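Local structure of cytochrome c' (Allochromatium vinosum, 5GYR) at residues A56-G61 and P75-N80; V92-T97 and G115-A120. The protein is a heme-containing bacterial c-type cytochrome whose high-spin heme iron has no sixth ligand and whose exact function is not known. One frame throughout, in Å; residues are numbered along the deposited sequence.

Contact 1: residues A56-G61 and P75-N80; sequences ALYGPG and PEFFQN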
loop_
_atom_site.group_PDB
_atom_site.type_symbol
_atom_site.label_atom_id
_atom_site.label_comp_id
_atom_site.label_asym_id
_atom_site.label_seq_id
_atom_site.Cartn_x
_atom_site.Cartn_y
_atom_site.Cartn_z
ATOM N N ALA A 56 6.206 3.861 -0.717
ATOM C CA ALA A 56 7.421 3.264 -0.183
ATOM C C ALA A 56 8.092 4.123 0.882
ATOM O O ALA A 56 8.973 3.643 1.591
ATOM C CB ALA A 56 8.394 2.973 -1.310
ATOM N N LEU A 57 7.646 5.372 0.998
ATOM C CA LEU A 57 8.179 6.322 1.960
ATOM C C LEU A 57 7.321 6.415 3.218
ATOM O O LEU A 57 7.558 7.269 4.072
ATOM C CB LEU A 57 8.298 7.702 1.313
ATOM C CG LEU A 57 9.155 7.748 0.054
ATOM C CD1 LEU A 57 9.040 9.096 -0.632
ATOM C CD2 LEU A 57 10.605 7.426 0.383
ATOM N N TYR A 58 6.320 5.546 3.322
ATOM C CA TYR A 58 5.421 5.516 4.469
ATOM C C TYR A 58 5.595 4.216 5.238
ATOM O O TYR A 58 4.629 3.521 5.557
ATOM C CB TYR A 58 3.964 5.729 4.027
ATOM C CG TYR A 58 3.628 7.175 3.735
ATOM C CD1 TYR A 58 3.285 8.040 4.771
ATOM C CD2 TYR A 58 3.704 7.693 2.443
ATOM C CE1 TYR A 58 2.969 9.352 4.524
ATOM C CE2 TYR A 58 3.405 9.022 2.194
ATOM C CZ TYR A 58 3.041 9.850 3.242
ATOM O OH TYR A 58 2.752 11.172 3.006
ATOM N N GLY A 59 6.851 3.882 5.520
ATOM C CA GLY A 59 7.217 2.640 6.214
ATOM C C GLY A 59 6.891 2.705 7.699
ATOM O O GLY A 59 6.509 3.746 8.185
ATOM N N PRO A 60 7.038 1.582 8.427
ATOM C CA PRO A 60 6.473 1.397 9.788
ATOM C C PRO A 60 6.941 2.341 10.935
ATOM O O PRO A 60 6.216 2.532 11.934
ATOM C CB PRO A 60 6.795 -0.082 10.123
ATOM C CG PRO A 60 7.613 -0.613 9.000
ATOM C CD PRO A 60 7.508 0.319 7.832
ATOM N N GLY A 61 8.129 2.929 10.801
ATOM C CA GLY A 61 8.649 3.838 11.832
ATOM C C GLY A 61 8.374 5.307 11.571
ATOM O O GLY A 61 8.937 6.168 12.250
ATOM N N PRO A 75 -2.292 9.229 11.760
ATOM C CA PRO A 75 -2.155 7.766 11.795
ATOM C C PRO A 75 -3.144 7.055 10.860
ATOM O O PRO A 75 -2.834 5.990 10.348
ATOM C CB PRO A 75 -2.418 7.400 13.274
ATOM C CG PRO A 75 -2.713 8.670 13.996
ATOM C CD PRO A 75 -2.447 9.831 13.100
ATOM N N GLU A 76 -4.302 7.679 10.635
ATOM C CA GLU A 76 -5.358 7.139 9.768
ATOM C C GLU A 76 -4.902 6.883 8.347
ATOM O O GLU A 76 -5.510 6.097 7.630
ATOM C CB GLU A 76 -6.557 8.097 9.709
ATOM C CG GLU A 76 -7.371 8.178 10.994
ATOM C CD GLU A 76 -6.881 9.190 12.009
ATOM O OE1 GLU A 76 -5.743 9.692 11.903
ATOM O OE2 GLU A 76 -7.664 9.466 12.940
ATOM N N PHE A 77 -3.873 7.595 7.918
ATOM C CA PHE A 77 -3.383 7.483 6.557
ATOM C C PHE A 77 -2.940 6.072 6.207
ATOM O O PHE A 77 -3.288 5.547 5.137
ATOM C CB PHE A 77 -2.201 8.431 6.383
ATOM C CG PHE A 77 -1.673 8.453 4.973
ATOM C CD1 PHE A 77 -2.413 9.039 3.945
ATOM C CD2 PHE A 77 -0.465 7.867 4.669
ATOM C CE1 PHE A 77 -1.941 9.046 2.642
ATOM C CE2 PHE A 77 0.017 7.879 3.374
ATOM C CZ PHE A 77 -0.721 8.467 2.358
ATOM N N PHE A 78 -2.212 5.449 7.128
ATOM C CA PHE A 78 -1.533 4.187 6.869
ATOM C C PHE A 78 -2.452 3.007 6.536
ATOM O O PHE A 78 -2.082 2.109 5.780
ATOM C CB PHE A 78 -0.645 3.835 8.049
ATOM C CG PHE A 78 0.497 4.775 8.220
ATOM C CD1 PHE A 78 1.694 4.541 7.558
ATOM C CD2 PHE A 78 0.377 5.913 8.990
ATOM C CE1 PHE A 78 2.752 5.424 7.703
ATOM C CE2 PHE A 78 1.437 6.802 9.131
ATOM C CZ PHE A 78 2.626 6.547 8.493
ATOM N N GLN A 79 -3.659 3.012 7.063
ATOM C CA GLN A 79 -4.554 1.860 6.846
ATOM C C GLN A 79 -5.058 1.755 5.406
ATOM O O GLN A 79 -5.621 0.739 5.003
ATOM C CB GLN A 79 -5.739 1.890 7.814
ATOM C CG GLN A 79 -6.660 3.065 7.621
ATOM C CD GLN A 79 -7.688 3.152 8.721
ATOM O OE1 GLN A 79 -8.278 2.148 9.107
ATOM N NE2 GLN A 79 -7.912 4.344 9.229
ATOM N N ASN A 80 -4.865 2.826 4.643
ATOM C CA ASN A 80 -5.235 2.809 3.218
ATOM C C ASN A 80 -4.209 2.195 2.272
ATOM O O ASN A 80 -4.449 2.155 1.057
ATOM C CB ASN A 80 -5.539 4.208 2.713
ATOM C CG ASN A 80 -6.650 4.858 3.481
ATOM O OD1 ASN A 80 -7.816 4.595 3.226
ATOM N ND2 ASN A 80 -6.295 5.661 4.482
#

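Contact 2: residues V92-T97 and G115-A120; sequences VGAANT and GDVGAA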
loop_
_atom_site.group_PDB
_atom_site.type_symbol
_atom_site.label_atom_id
_atom_site.label_comp_id
_atom_site.label_asym_id
_atom_site.label_seq_id
_atom_site.Cartn_x
_atom_site.Cartn_y
_atom_site.Cartn_z
ATOM N N VAL A 92 -2.815 -12.963 -5.298
ATOM C CA VAL A 92 -4.225 -12.629 -5.487
ATOM C C VAL A 92 -4.756 -13.272 -6.764
ATOM O O VAL A 92 -5.836 -13.843 -6.769
ATOM C CB VAL A 92 -4.458 -11.105 -5.532
ATOM C CG1 VAL A 92 -5.879 -10.781 -5.950
ATOM C CG2 VAL A 92 -4.160 -10.498 -4.171
ATOM N N GLY A 93 -3.977 -13.175 -7.839
ATOM C CA GLY A 93 -4.350 -13.776 -9.107
ATOM C C GLY A 93 -4.509 -15.278 -8.966
ATOM O O GLY A 93 -5.476 -15.854 -9.445
ATOM N N ALA A 94 -3.557 -15.903 -8.287
ATOM C CA ALA A 94 -3.574 -17.341 -8.112
ATOM C C ALA A 94 -4.748 -17.780 -7.240
ATOM O O ALA A 94 -5.409 -18.766 -7.530
ATOM C CB ALA A 94 -2.257 -17.811 -7.522
ATOM N N ALA A 95 -5.026 -17.025 -6.188
ATOM C CA ALA A 95 -6.126 -17.357 -5.282
ATOM C C ALA A 95 -7.477 -17.213 -5.985
ATOM O O ALA A 95 -8.359 -18.062 -5.830
ATOM C CB ALA A 95 -6.069 -16.477 -4.039
ATOM N N ASN A 96 -7.633 -16.143 -6.767
ATOM C CA ASN A 96 -8.858 -15.952 -7.532
ATOM C C ASN A 96 -9.079 -17.105 -8.494
ATOM O O ASN A 96 -10.194 -17.616 -8.626
ATOM C CB ASN A 96 -8.825 -14.658 -8.359
ATOM C CG ASN A 96 -8.932 -13.402 -7.514
ATOM O OD1 ASN A 96 -9.273 -13.480 -6.345
ATOM N ND2 ASN A 96 -8.680 -12.235 -8.100
ATOM N N THR A 97 -8.016 -17.522 -9.164
ATOM C CA THR A 97 -8.112 -18.640 -10.105
ATOM C C THR A 97 -8.458 -19.933 -9.389
ATOM O O THR A 97 -9.283 -20.703 -9.871
ATOM C CB THR A 97 -6.824 -18.797 -10.908
ATOM O OG1 THR A 97 -6.614 -17.587 -11.653
ATOM C CG2 THR A 97 -6.910 -19.968 -11.869
ATOM N N GLY A 115 -1.454 -25.732 -6.629
ATOM C CA GLY A 115 0.008 -25.652 -6.658
ATOM C C GLY A 115 0.498 -24.240 -6.891
ATOM O O GLY A 115 1.478 -23.808 -6.280
ATOM N N ASP A 116 -0.181 -23.513 -7.770
ATOM C CA ASP A 116 0.210 -22.132 -8.045
ATOM C C ASP A 116 0.009 -21.251 -6.823
ATOM O O ASP A 116 0.832 -20.388 -6.556
ATOM C CB ASP A 116 -0.559 -21.542 -9.225
ATOM C CG ASP A 116 -0.145 -22.136 -10.559
ATOM O OD1 ASP A 116 0.933 -22.770 -10.651
ATOM O OD2 ASP A 116 -0.926 -21.974 -11.526
ATOM N N VAL A 117 -1.072 -21.470 -6.080
ATOM C CA VAL A 117 -1.277 -20.697 -4.852
ATOM C C VAL A 117 -0.180 -21.019 -3.841
ATOM O O VAL A 117 0.423 -20.112 -3.272
ATOM C CB VAL A 117 -2.654 -20.952 -4.233
ATOM C CG1 VAL A 117 -2.775 -20.254 -2.889
ATOM C CG2 VAL A 117 -3.740 -20.466 -5.174
ATOM N N GLY A 118 0.078 -22.305 -3.627
ATOM C CA GLY A 118 1.106 -22.732 -2.682
ATOM C C GLY A 118 2.464 -22.120 -2.967
ATOM O O GLY A 118 3.192 -21.743 -2.043
ATOM N N ALA A 119 2.812 -22.020 -4.252
ATOM C CA ALA A 119 4.079 -21.415 -4.650
ATOM C C ALA A 119 4.139 -19.938 -4.269
ATOM O O ALA A 119 5.199 -19.439 -3.913
ATOM C CB ALA A 119 4.304 -21.588 -6.147
ATOM N N ALA A 120 3.013 -19.241 -4.373
ATOM C CA ALA A 120 2.964 -17.833 -3.982
ATOM C C ALA A 120 3.120 -17.670 -2.473
ATOM O O ALA A 120 3.838 -16.791 -2.037
ATOM C CB ALA A 120 1.678 -17.173 -4.471
#

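Contact 1: residues A56-G61 and P75-N80
Y58 meets two consecutive phenylalanines, F77 and F78, each in a different way, and the three rings form a buried aromatic cluster. F77 comes in over one face of the tyrosine: its CE2 lies 3.4 Å above the Y58 ring plane, over the centre, and is 3.5 Å from Y58 CE1. The two side chains cross at about a right angle, yet their ring planes are inclined by 48°, neither stacked nor edge-to-face. F77 reaches this position with CG anti to its backbone N (chi1 -176°), which sends the ring across to the tyrosine. F78 approaches from a different direction. The edge of Y58 is turned toward the face of F78 in an offset edge-to-face pair, with planes at 73° and ring centroids 5.9 Å apart, and F78 CE1 stands 3.9 Å from Y58 CB. The same F78 CE1 comes within 3.4 Å of the Y58 carbonyl oxygen, which lies at the rim of the phenyl ring near its plane.

Behind the rings, N80 ND2 donates to F77 O at 3.1 Å, and N80 N bonds to that oxygen from the same face of its carbonyl plane, so F77 O receives two N-H groups of N80, which tie the turn after F77. The tyrosine hydroxyl is hydrogen-bonded to Y16 OH, while R12, a heme-binding residue, packs against the Y58 side chain. A heme c touches both Y58 and F77, whereas F78 packs on T62, D63 and P60 of a second subunit.

Across the contact, cohesion is therefore apolar and aromatic, and the partly positive ring edge of F78 probably adds a weak electrostatic attraction to Y58 O. The polar end of Y58 is satisfied outside the cluster, in which Y58 and F77 are the rings that border the heme.

Contact 2: residues V92-T97 and G115-A120
The flat groups that matter where A94 meets V117 are two backbone peptide planes. Over one face of the A94-A95 peptide sits V117 CG2, above the carbonyl group and nearly over its oxygen: it is 3.4 Å from A94 O and 3.8 Å from A95 N. In return, the methyl of A94 lies over a face of the D116-V117 peptide, with A94 CB 4.1 Å from D116 O. Each helix thus sets a methyl on the backbone of the other, and the two methyls touch, A94 CB to V117 CG2 at 3.8 Å. At the outer border, D116 contributes only the root of its side chain, D116 CB being 4.4 Å from A94 CB.

The valine's branching explains its part: CG1 is anti to the backbone N (chi1 174°), which places CG2 beside that nitrogen and against the A94-A95 peptide. With alanine at the centre, the axes come to 8.6 Å of each other, at 152° between their N-to-C directions.

V117 also packs on F91 and L98, touches a heme c and lies near C121, a covalent heme attachment point. Helices 86-104 and 107-128 form an antiparallel hairpin, and two helices of a second subunit pack on it, 5-31 with its M23 against V117 and 36-50 with its A50 against A95, consistent with a four-helix bundle shared between two chains by domain swapping.

Overall arrangement
From the N terminus, the chain runs through helices 5-31 and 36-50 before contact 1 folds the long connection after them back on itself, joining 56-61 to 75-80 across 13 intervening residues. Strand 81-83 then leads on to helices 86-104 and 107-128, whose hairpin contact 2 closes. The contacts follow in series, neither nested nor crossed, with centres 27 Å apart and nearest atoms about 14 Å apart. Contact 1 ties the connection after helix 36-50 to helix 5-31, while contact 2 joins the C-terminal pair. Both reach a second subunit and both border heme c, consistent with an extended, domain-swapped chain whose halves take part in different heme sites.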